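Local coordinates for protein OBCA, Oxalate Biosynthetic Component A (Burkholderia glumae, PDB 4NNB) that is a TIM-barrel protein that holds a magnesium ion and an oxaloacetate ion, at residues A[258-261]-A[262-266]; A[336-340]-A[341-345]; A[363-366]-A[367-370]; A[517-520]-A[521-525]. All coordinates share one frame; numbering follows the deposited sequence.

Interaction 1 of 4, residues A[258-261]-A[262-266]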
loop_
_atom_site.group_PDB
_atom_site.type_symbol
_atom_site.label_atom_id
_atom_site.label_comp_id
_atom_site.label_asym_id
_atom_site.label_seq_id
_atom_site.Cartn_x
_atom_site.Cartn_y
_atom_site.Cartn_z
ATOM N N TYR A 258 -5.459 -16.470 -8.303
ATOM C CA TYR A 258 -4.600 -16.298 -9.471
ATOM C C TYR A 258 -5.103 -17.057 -10.698
ATOM O O TYR A 258 -4.928 -16.603 -11.817
ATOM C CB TYR A 258 -3.139 -16.657 -9.144
ATOM C CG TYR A 258 -2.444 -15.556 -8.374
ATOM C CD1 TYR A 258 -2.299 -14.293 -8.932
ATOM C CD2 TYR A 258 -1.942 -15.771 -7.101
ATOM C CE1 TYR A 258 -1.671 -13.272 -8.248
ATOM C CE2 TYR A 258 -1.299 -14.754 -6.405
ATOM C CZ TYR A 258 -1.169 -13.511 -6.985
ATOM O OH TYR A 258 -0.547 -12.486 -6.305
ATOM N N ASP A 259 -5.732 -18.209 -10.489
ATOM C CA ASP A 259 -6.317 -18.964 -11.605
ATOM C C ASP A 259 -7.370 -18.128 -12.324
ATOM O O ASP A 259 -7.594 -18.283 -13.530
ATOM C CB ASP A 259 -6.960 -20.256 -11.098
ATOM C CG ASP A 259 -5.941 -21.344 -10.814
ATOM O OD1 ASP A 259 -4.749 -21.157 -11.155
ATOM O OD2 ASP A 259 -6.350 -22.391 -10.273
ATOM N N ALA A 260 -7.997 -17.233 -11.572
ATOM C CA ALA A 260 -8.987 -16.311 -12.120
ATOM C C ALA A 260 -8.312 -15.051 -12.672
ATOM O O ALA A 260 -8.556 -14.654 -13.817
ATOM C CB ALA A 260 -10.018 -15.952 -11.058
ATOM N N ILE A 261 -7.441 -14.440 -11.869
ATOM C CA ILE A 261 -6.821 -13.165 -12.245
ATOM C C ILE A 261 -5.988 -13.225 -13.522
ATOM O O ILE A 261 -6.144 -12.375 -14.403
ATOM C CB ILE A 261 -5.975 -12.565 -11.088
ATOM C CG1 ILE A 261 -6.883 -12.207 -9.913
ATOM C CG2 ILE A 261 -5.200 -11.346 -11.556
ATOM C CD1 ILE A 261 -6.177 -12.140 -8.555
ATOM N N VAL A 262 -5.097 -14.206 -13.623
ATOM C CA VAL A 262 -4.196 -14.265 -14.769
ATOM C C VAL A 262 -4.933 -14.252 -16.124
ATOM O O VAL A 262 -4.646 -13.393 -16.958
ATOM C CB VAL A 262 -3.165 -15.423 -14.669
ATOM C CG1 VAL A 262 -2.384 -15.545 -15.959
ATOM C CG2 VAL A 262 -2.220 -15.188 -13.469
ATOM N N PRO A 263 -5.898 -15.168 -16.340
ATOM C CA PRO A 263 -6.579 -15.091 -17.643
ATOM C C PRO A 263 -7.568 -13.920 -17.761
ATOM O O PRO A 263 -7.793 -13.454 -18.880
ATOM C CB PRO A 263 -7.328 -16.425 -17.724
ATOM C CG PRO A 263 -7.579 -16.795 -16.310
ATOM C CD PRO A 263 -6.349 -16.335 -15.559
ATOM N N MET A 264 -8.141 -13.445 -16.658
ATOM C CA MET A 264 -9.072 -12.318 -16.760
ATOM C C MET A 264 -8.327 -11.062 -17.204
ATOM O O MET A 264 -8.795 -10.325 -18.077
ATOM C CB MET A 264 -9.861 -12.101 -15.462
ATOM C CG MET A 264 -10.894 -13.202 -15.204
ATOM S SD MET A 264 -11.966 -12.906 -13.784
ATOM C CE MET A 264 -10.789 -12.320 -12.606
ATOM N N VAL A 265 -7.143 -10.848 -16.643
ATOM C CA VAL A 265 -6.299 -9.733 -17.072
ATOM C C VAL A 265 -5.884 -9.889 -18.527
ATOM O O VAL A 265 -6.026 -8.961 -19.332
ATOM C CB VAL A 265 -5.031 -9.599 -16.178
ATOM C CG1 VAL A 265 -4.029 -8.642 -16.798
ATOM C CG2 VAL A 265 -5.422 -9.114 -14.808
ATOM N N LYS A 266 -5.375 -11.070 -18.862
ATOM C CA LYS A 266 -4.843 -11.319 -20.196
ATOM C C LYS A 266 -5.898 -11.255 -21.302
ATOM O O LYS A 266 -5.585 -10.932 -22.447
ATOM C CB LYS A 266 -4.120 -12.667 -20.232
ATOM C CG LYS A 266 -2.808 -12.684 -19.445
ATOM C CD LYS A 266 -1.714 -11.958 -20.191
ATOM C CE LYS A 266 -0.399 -12.050 -19.437
ATOM N NZ LYS A 266 0.696 -11.961 -20.409
#
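The ring of Pro-263 turns its CD-CG side back on the preceding turn, with CD 3.1 Å from Asp-259 O and 3.3 Å from Ala-260 O. This is a proline kink inside helix 255-268, one of the outer helices of the TIM barrel: CD takes the place of an amide hydrogen, and Pro-263 N has no bond to the turn before. The aromatic ring of Tyr-258 meets the ring of His-295 with planes at about 45° and packs on Leu-225 and Thr-227 of strand 222-229; the Tyr-258 side chain comes within about 8 Å of the bound magnesium and oxaloacetate ions.

Round the kink the helical bonds persist. Val-262 N reaches Tyr-258 O at 3.0 Å and an N-H...O angle of 167°, Met-264 N is bound to Ala-260 O, and Val-265 N makes a nearly straight bond to Ile-261 O. On the barrel side, the CG2 methyl groups of Ile-261 and Val-265 meet at 4.0 Å, one turn apart. Met-264 lies on the flank that Ala-260 shares with helix 205-217, where both residues touch Pro-205. The methionine chain runs straight through chi2 and then bends at chi3 (-43°). That bend folds its end back over the earlier turn, so that Met-264 CE lies 4.0 Å from Ala-260 CB and 3.4 Å from Ala-260 O.

Interaction 2 of 4, residues A[336-340]-A[341-345]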
loop_
_atom_site.group_PDB
_atom_site.type_symbol
_atom_site.label_atom_id
_atom_site.label_comp_id
_atom_site.label_asym_id
_atom_site.label_seq_id
_atom_site.Cartn_x
_atom_site.Cartn_y
_atom_site.Cartn_z
ATOM N N ASP A 336 15.530 -22.783 -9.190
ATOM C CA ASP A 336 15.334 -23.941 -10.077
ATOM C C ASP A 336 13.990 -23.825 -10.783
ATOM O O ASP A 336 13.870 -24.066 -11.981
ATOM C CB ASP A 336 15.329 -25.243 -9.269
ATOM C CG ASP A 336 16.706 -25.868 -9.149
ATOM O OD1 ASP A 336 17.672 -25.259 -9.658
ATOM O OD2 ASP A 336 16.817 -26.963 -8.534
ATOM N N HIS A 337 12.971 -23.450 -10.026
ATOM C CA HIS A 337 11.631 -23.354 -10.584
ATOM C C HIS A 337 11.453 -22.186 -11.562
ATOM O O HIS A 337 10.922 -22.372 -12.662
ATOM C CB HIS A 337 10.606 -23.274 -9.473
ATOM C CG HIS A 337 9.204 -23.208 -9.969
ATOM N ND1 HIS A 337 8.406 -24.326 -10.093
ATOM C CD2 HIS A 337 8.455 -22.161 -10.388
ATOM C CE1 HIS A 337 7.223 -23.967 -10.555
ATOM N NE2 HIS A 337 7.229 -22.659 -10.749
ATOM N N PHE A 338 11.886 -20.990 -11.165
ATOM C CA PHE A 338 11.789 -19.821 -12.038
ATOM C C PHE A 338 12.480 -20.146 -13.368
ATOM O O PHE A 338 11.930 -19.899 -14.452
ATOM C CB PHE A 338 12.470 -18.594 -11.415
ATOM C CG PHE A 338 11.670 -17.897 -10.319
ATOM C CD1 PHE A 338 11.156 -18.600 -9.235
ATOM C CD2 PHE A 338 11.504 -16.514 -10.343
ATOM C CE1 PHE A 338 10.472 -17.945 -8.213
ATOM C CE2 PHE A 338 10.819 -15.854 -9.324
ATOM C CZ PHE A 338 10.301 -16.574 -8.257
ATOM N N GLU A 339 13.681 -20.718 -13.282
ATOM C CA GLU A 339 14.445 -21.042 -14.483
ATOM C C GLU A 339 13.658 -22.008 -15.370
ATOM O O GLU A 339 13.538 -21.796 -16.577
ATOM C CB GLU A 339 15.825 -21.610 -14.101
ATOM C CG GLU A 339 16.813 -21.723 -15.262
ATOM C CD GLU A 339 18.167 -22.267 -14.837
ATOM O OE1 GLU A 339 18.564 -22.076 -13.670
ATOM O OE2 GLU A 339 18.846 -22.880 -15.678
ATOM N N ARG A 340 13.090 -23.044 -14.760
ATOM C CA ARG A 340 12.323 -24.048 -15.494
ATOM C C ARG A 340 11.078 -23.504 -16.212
ATOM O O ARG A 340 10.849 -23.826 -17.380
ATOM C CB ARG A 340 11.925 -25.210 -14.575
ATOM C CG ARG A 340 11.193 -26.325 -15.315
ATOM C CD ARG A 340 10.912 -27.544 -14.444
ATOM N NE ARG A 340 9.896 -27.310 -13.414
ATOM C CZ ARG A 340 8.585 -27.214 -13.643
ATOM N NH1 ARG A 340 7.748 -27.012 -12.631
ATOM N NH2 ARG A 340 8.105 -27.306 -14.880
ATOM N N VAL A 341 10.272 -22.689 -15.532
ATOM C CA VAL A 341 9.027 -22.219 -16.149
ATOM C C VAL A 341 9.188 -20.934 -16.952
ATOM O O VAL A 341 8.258 -20.509 -17.631
ATOM C CB VAL A 341 7.889 -22.068 -15.130
ATOM C CG1 VAL A 341 7.696 -23.352 -14.368
ATOM C CG2 VAL A 341 8.171 -20.898 -14.167
ATOM N N GLY A 342 10.363 -20.316 -16.886
ATOM C CA GLY A 342 10.610 -19.090 -17.630
ATOM C C GLY A 342 10.071 -17.811 -16.987
ATOM O O GLY A 342 9.704 -16.857 -17.689
ATOM N N THR A 343 10.021 -17.780 -15.655
ATOM C CA THR A 343 9.624 -16.569 -14.933
ATOM C C THR A 343 10.873 -15.786 -14.547
ATOM O O THR A 343 11.839 -16.358 -14.035
ATOM C CB THR A 343 8.795 -16.919 -13.692
ATOM O OG1 THR A 343 7.567 -17.524 -14.115
ATOM C CG2 THR A 343 8.478 -15.666 -12.841
ATOM N N ARG A 344 10.876 -14.485 -14.817
ATOM C CA ARG A 344 12.027 -13.660 -14.465
ATOM C C ARG A 344 11.890 -13.165 -13.019
ATOM O O ARG A 344 10.880 -12.548 -12.655
ATOM C CB ARG A 344 12.154 -12.489 -15.450
ATOM C CG ARG A 344 13.321 -11.515 -15.186
ATOM C CD ARG A 344 14.639 -12.025 -15.791
ATOM N NE ARG A 344 14.451 -12.447 -17.174
ATOM C CZ ARG A 344 14.504 -11.634 -18.231
ATOM N NH1 ARG A 344 14.781 -10.351 -18.077
ATOM N NH2 ARG A 344 14.284 -12.113 -19.449
ATOM N N PRO A 345 12.895 -13.445 -12.172
ATOM C CA PRO A 345 12.738 -12.920 -10.812
ATOM C C PRO A 345 12.887 -11.403 -10.782
ATOM O O PRO A 345 13.643 -10.814 -11.554
ATOM C CB PRO A 345 13.864 -13.604 -10.003
ATOM C CG PRO A 345 14.775 -14.228 -10.996
ATOM C CD PRO A 345 14.046 -14.352 -12.314
#
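Backbone hydrogen bonds join Val-341, Gly-342 and Thr-343 to the last full turn of helix 328-341. Val-341 N binds His-337 O at 3.0 Å, the last regular helical bond of the set. Beyond it Phe-338 O takes two donors, Thr-343 N at 3.1 Å and, through a weak, bent bond, Gly-342 N. Gly-342 leaves the helix with positive phi (81°), which turns the chain and brings Thr-343 N back within reach of that carbonyl oxygen.

Contacts with flat groups centre on one methyl of Val-341. With chi1 at -54°, CG1 stands beside its own backbone N and reaches back along the helix, coming 4.0 Å from the centroid of the His-337 ring in a CH-pi contact over the face. The same methyl lies 3.8 Å above one face of the Arg-340 guanidinium, offset toward its rim. The imidazole is also fixed through NE2, which is hydrogen-bonded to Leu-296 O.

Apolar packing gathers round Phe-338. Its CD2 is 3.8 Å from Pro-345 CB and 4.0 Å from Thr-343 CG2, while Pro-345 N lies in the ring plane at the edge.

The stretch is the helix-to-strand turn of a beta-alpha-beta unit of the barrel: helix 328-341 ends here and strand 344-349 starts, running parallel to strand 308-311, whose Ala-309 packs on both Phe-338 and Thr-343.

Interaction 3 of 4, residues A[363-366]-A[367-370]; sequences RDRL and LRTG
Leu-367, Arg-368 and Leu-366 carry most of this contact along the short helix 363-368. Leu-367 N is bound to Arg-363 O at 3.0 Å, and the leucine side chain lies back along the same turn: its CG is 3.4 Å from that oxygen, while CD1 sits over one face of the Arg-363 guanidinium, 4.0 Å above the plane and toward its rim. The arginine is held in turn by NE, which binds Ser-440 O.

Arg-368 N reaches Asp-364 O at 2.9 Å. Bends at chi2 and chi3 (69°) swing the Arg-368 chain alongside Arg-365 until NH2 is 3.8 Å from Arg-365 CG, which covers one face of the Arg-368 guanidinium. The guanidinium planes stand 48° apart. Their like charges probably tolerate this closeness because Arg-365 forms a salt bridge to Asp-332 and Arg-368 a long, weak ion pair to Glu-339.

Leu-366 packs its side chain on Phe-335, Val-347 and Phe-441, while its carbonyl serves the helix end, where the bonding slackens: Thr-369 N has weak bonds to both Arg-365 O and Leu-366 O. A water bridges the turn, accepting from Thr-369 OG1 and donating to Leu-366 O and, at 2.9 Å, to Gly-370 O. The helix, ended by a glycine of positive phi, leads toward strand 373-378 in a beta-alpha-beta crossover of the TIM barrel.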
loop_
_atom_site.group_PDB
_atom_site.type_symbol
_atom_site.label_atom_id
_atom_site.label_comp_id
_atom_site.label_asym_id
_atom_site.label_seq_id
_atom_site.Cartn_x
_atom_site.Cartn_y
_atom_site.Cartn_z
ATOM N N ARG A 363 24.656 -14.842 -7.562
ATOM C CA ARG A 363 24.865 -14.088 -8.801
ATOM C C ARG A 363 24.700 -14.950 -10.043
ATOM O O ARG A 363 24.003 -14.563 -10.986
ATOM C CB ARG A 363 26.223 -13.378 -8.796
ATOM C CG ARG A 363 26.590 -12.723 -10.115
ATOM C CD ARG A 363 27.860 -11.895 -9.975
ATOM N NE ARG A 363 28.121 -11.093 -11.172
ATOM C CZ ARG A 363 28.797 -11.527 -12.233
ATOM N NH1 ARG A 363 29.283 -12.764 -12.256
ATOM N NH2 ARG A 363 28.984 -10.721 -13.274
ATOM N N ASP A 364 25.322 -16.123 -10.053
ATOM C CA ASP A 364 25.229 -16.987 -11.231
ATOM C C ASP A 364 23.800 -17.477 -11.469
ATOM O O ASP A 364 23.371 -17.603 -12.617
ATOM C CB ASP A 364 26.189 -18.184 -11.126
ATOM C CG ASP A 364 27.641 -17.801 -11.372
ATOM O OD1 ASP A 364 27.916 -16.633 -11.722
ATOM O OD2 ASP A 364 28.512 -18.684 -11.224
ATOM N N ARG A 365 23.066 -17.751 -10.390
ATOM C CA ARG A 365 21.667 -18.181 -10.511
ATOM C C ARG A 365 20.799 -17.068 -11.101
ATOM O O ARG A 365 19.915 -17.328 -11.916
ATOM C CB ARG A 365 21.101 -18.643 -9.152
ATOM C CG ARG A 365 21.406 -20.120 -8.797
ATOM C CD ARG A 365 21.011 -20.412 -7.355
ATOM N NE ARG A 365 21.050 -21.843 -7.008
ATOM C CZ ARG A 365 22.140 -22.482 -6.588
ATOM N NH1 ARG A 365 23.302 -21.842 -6.470
ATOM N NH2 ARG A 365 22.072 -23.768 -6.280
ATOM N N LEU A 366 21.061 -15.832 -10.689
ATOM C CA LEU A 366 20.339 -14.678 -11.230
ATOM C C LEU A 366 20.669 -14.472 -12.703
ATOM O O LEU A 366 19.818 -14.055 -13.493
ATOM C CB LEU A 366 20.666 -13.418 -10.420
ATOM C CG LEU A 366 19.900 -13.316 -9.096
ATOM C CD1 LEU A 366 20.560 -12.312 -8.183
ATOM C CD2 LEU A 366 18.439 -12.954 -9.351
ATOM N N LEU A 367 21.903 -14.772 -13.085
ATOM C CA LEU A 367 22.268 -14.638 -14.492
ATOM C C LEU A 367 21.539 -15.693 -15.299
ATOM O O LEU A 367 21.046 -15.424 -16.394
ATOM C CB LEU A 367 23.779 -14.751 -14.697
ATOM C CG LEU A 367 24.613 -13.589 -14.162
ATOM C CD1 LEU A 367 26.090 -13.836 -14.444
ATOM C CD2 LEU A 367 24.161 -12.272 -14.763
ATOM N N ARG A 368 21.447 -16.890 -14.734
ATOM C CA ARG A 368 20.763 -17.999 -15.376
ATOM C C ARG A 368 19.275 -17.767 -15.633
ATOM O O ARG A 368 18.718 -18.337 -16.572
ATOM C CB ARG A 368 20.942 -19.270 -14.546
ATOM C CG ARG A 368 21.603 -20.389 -15.314
ATOM C CD ARG A 368 22.597 -21.135 -14.472
ATOM N NE ARG A 368 21.991 -21.930 -13.413
ATOM C CZ ARG A 368 22.605 -22.195 -12.258
ATOM N NH1 ARG A 368 23.822 -21.707 -12.032
ATOM N NH2 ARG A 368 22.013 -22.930 -11.322
ATOM N N THR A 369 18.622 -16.960 -14.797
ATOM C CA THR A 369 17.186 -16.754 -14.962
ATOM C C THR A 369 16.877 -15.672 -15.992
ATOM O O THR A 369 15.707 -15.351 -16.214
ATOM C CB THR A 369 16.449 -16.460 -13.622
ATOM O OG1 THR A 369 17.164 -15.472 -12.872
ATOM C CG2 THR A 369 16.305 -17.728 -12.786
ATOM N N GLY A 370 17.925 -15.100 -16.592
ATOM C CA GLY A 370 17.767 -14.197 -17.731
ATOM C C GLY A 370 18.132 -12.731 -17.526
ATOM O O GLY A 370 17.937 -12.157 -16.442
HETATM O O HOH W 1 17.504 -13.068 -13.723
#

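Interaction 4 of 4, residues A[517-520]-A[521-525]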
loop_
_atom_site.group_PDB
_atom_site.type_symbol
_atom_site.label_atom_id
_atom_site.label_comp_id
_atom_site.label_asym_id
_atom_site.label_seq_id
_atom_site.Cartn_x
_atom_site.Cartn_y
_atom_site.Cartn_z
ATOM N N ALA A 517 4.223 -3.440 -23.875
ATOM C CA ALA A 517 4.747 -4.119 -25.059
ATOM C C ALA A 517 6.237 -3.875 -25.204
ATOM O O ALA A 517 6.984 -4.770 -25.588
ATOM C CB ALA A 517 4.001 -3.682 -26.326
ATOM N N GLN A 518 6.678 -2.664 -24.881
ATOM C CA GLN A 518 8.090 -2.330 -25.009
ATOM C C GLN A 518 8.961 -2.993 -23.942
ATOM O O GLN A 518 10.076 -3.439 -24.229
ATOM C CB GLN A 518 8.283 -0.823 -24.930
ATOM C CG GLN A 518 7.695 -0.047 -26.105
ATOM C CD GLN A 518 7.784 1.434 -25.873
ATOM O OE1 GLN A 518 7.104 1.981 -24.996
ATOM N NE2 GLN A 518 8.647 2.099 -26.631
ATOM N N VAL A 519 8.470 -3.025 -22.705
ATOM C CA VAL A 519 9.225 -3.646 -21.617
ATOM C C VAL A 519 9.394 -5.139 -21.893
ATOM O O VAL A 519 10.495 -5.669 -21.724
ATOM C CB VAL A 519 8.585 -3.366 -20.214
ATOM C CG1 VAL A 519 9.256 -4.224 -19.105
ATOM C CG2 VAL A 519 8.702 -1.900 -19.870
ATOM N N ARG A 520 8.323 -5.800 -22.337
ATOM C CA ARG A 520 8.361 -7.222 -22.672
ATOM C C ARG A 520 9.425 -7.483 -23.706
ATOM O O ARG A 520 10.215 -8.417 -23.589
ATOM C CB ARG A 520 7.057 -7.703 -23.308
ATOM C CG ARG A 520 5.816 -7.489 -22.516
ATOM C CD ARG A 520 4.653 -8.163 -23.207
ATOM N NE ARG A 520 4.839 -9.601 -23.152
ATOM C CZ ARG A 520 4.262 -10.384 -22.252
ATOM N NH1 ARG A 520 3.430 -9.866 -21.354
ATOM N NH2 ARG A 520 4.500 -11.687 -22.266
ATOM N N ASP A 521 9.427 -6.662 -24.748
ATOM C CA ASP A 521 10.357 -6.893 -25.830
ATOM C C ASP A 521 11.793 -6.644 -25.388
ATOM O O ASP A 521 12.672 -7.478 -25.601
ATOM C CB ASP A 521 10.024 -6.033 -27.039
ATOM C CG ASP A 521 10.983 -6.274 -28.170
ATOM O OD1 ASP A 521 10.903 -7.363 -28.778
ATOM O OD2 ASP A 521 11.841 -5.402 -28.417
ATOM N N MET A 522 12.024 -5.506 -24.750
ATOM C CA MET A 522 13.374 -5.126 -24.370
ATOM C C MET A 522 13.967 -5.960 -23.225
ATOM O O MET A 522 15.183 -6.083 -23.116
ATOM C CB MET A 522 13.421 -3.640 -24.031
ATOM C CG MET A 522 13.271 -2.742 -25.251
ATOM S SD MET A 522 12.459 -1.162 -24.900
ATOM C CE MET A 522 13.662 -0.342 -23.855
ATOM N N PHE A 523 13.126 -6.532 -22.372
ATOM C CA PHE A 523 13.650 -7.292 -21.243
ATOM C C PHE A 523 13.642 -8.793 -21.539
ATOM O O PHE A 523 14.037 -9.600 -20.691
ATOM C CB PHE A 523 12.866 -6.993 -19.954
ATOM C CG PHE A 523 12.970 -5.554 -19.479
ATOM C CD1 PHE A 523 13.571 -4.565 -20.267
ATOM C CD2 PHE A 523 12.467 -5.196 -18.241
ATOM C CE1 PHE A 523 13.657 -3.248 -19.826
ATOM C CE2 PHE A 523 12.558 -3.893 -17.788
ATOM C CZ PHE A 523 13.148 -2.910 -18.588
ATOM N N GLY A 524 13.193 -9.154 -22.742
ATOM C CA GLY A 524 13.048 -10.547 -23.138
ATOM C C GLY A 524 12.146 -11.391 -22.245
ATOM O O GLY A 524 12.491 -12.526 -21.912
ATOM N N LEU A 525 10.984 -10.857 -21.871
ATOM C CA LEU A 525 10.090 -11.541 -20.928
ATOM C C LEU A 525 9.023 -12.405 -21.615
ATOM O O LEU A 525 8.673 -12.165 -22.769
ATOM C CB LEU A 525 9.396 -10.518 -20.020
ATOM C CG LEU A 525 10.268 -9.504 -19.271
ATOM C CD1 LEU A 525 9.409 -8.391 -18.644
ATOM C CD2 LEU A 525 11.119 -10.198 -18.208
#
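A Schellman motif ends the C-terminal helix 516-523, and its signature bond runs from Leu-525 N to Arg-520 O at 3.1 Å, lying in the carbonyl plane on a lone pair. The second bond of the motif, from Gly-524 N to Asp-521 O, is weak. Gly-524, with positive phi (57°), turns the chain back so that both can close. Within the helix, Asp-521 N, Met-522 N and Phe-523 N bind the carbonyls of Ala-517, Gln-518 and Val-519, the last at 2.8 Å.

The motif also has an apolar side. Val-519 CG1, anti to its amide nitrogen (chi1 170°), comes over one face of the Phe-523 ring, 3.8 Å from the centroid and closest to CD2 at 3.5 Å, in a CH-pi contact. Leu-525, beyond the glycine, brings CD1 to the same methyl at 4.2 Å. Tyr-7 adds an edge-to-face ring contact to Phe-523, and Ile-273 packs on both Val-519 and Leu-525. On another flank the bent chain of Met-522 lays SD 3.4 Å from Gln-518 O.

The motif thus satisfies Arg-520 O and, weakly, Asp-521 O. Phe-523 O is bonded by Arg-344 NH2, whose positive charge may offset part of the negative end of the helix dipole. Arg-520 NH1 binds Ala-271 O and Glu-307, whose carboxylate also pairs with Lys-266 and probably lets the two cations sit close together.

In the fold
All four contacts are local and follow one another in series, so none encloses a long loop, nests in another or crosses it. Interaction 1 lies on the helix between strands 222-229 and 273-276. Interaction 2 turns the chain into strand 344-349, and interaction 3 lies on the second, short helix (363-368) between strands 344-349 and 373-378; these two touch, with Pro-345 against Thr-369. Interaction 4, near the modelled C terminus, returns to the same end of the barrel: Arg-344 reaches its helix end from interaction 2, while Lys-266 of interaction 1 shares Glu-307 with Arg-520. The C-terminal helix is thereby tied to the starts of strands far apart in sequence.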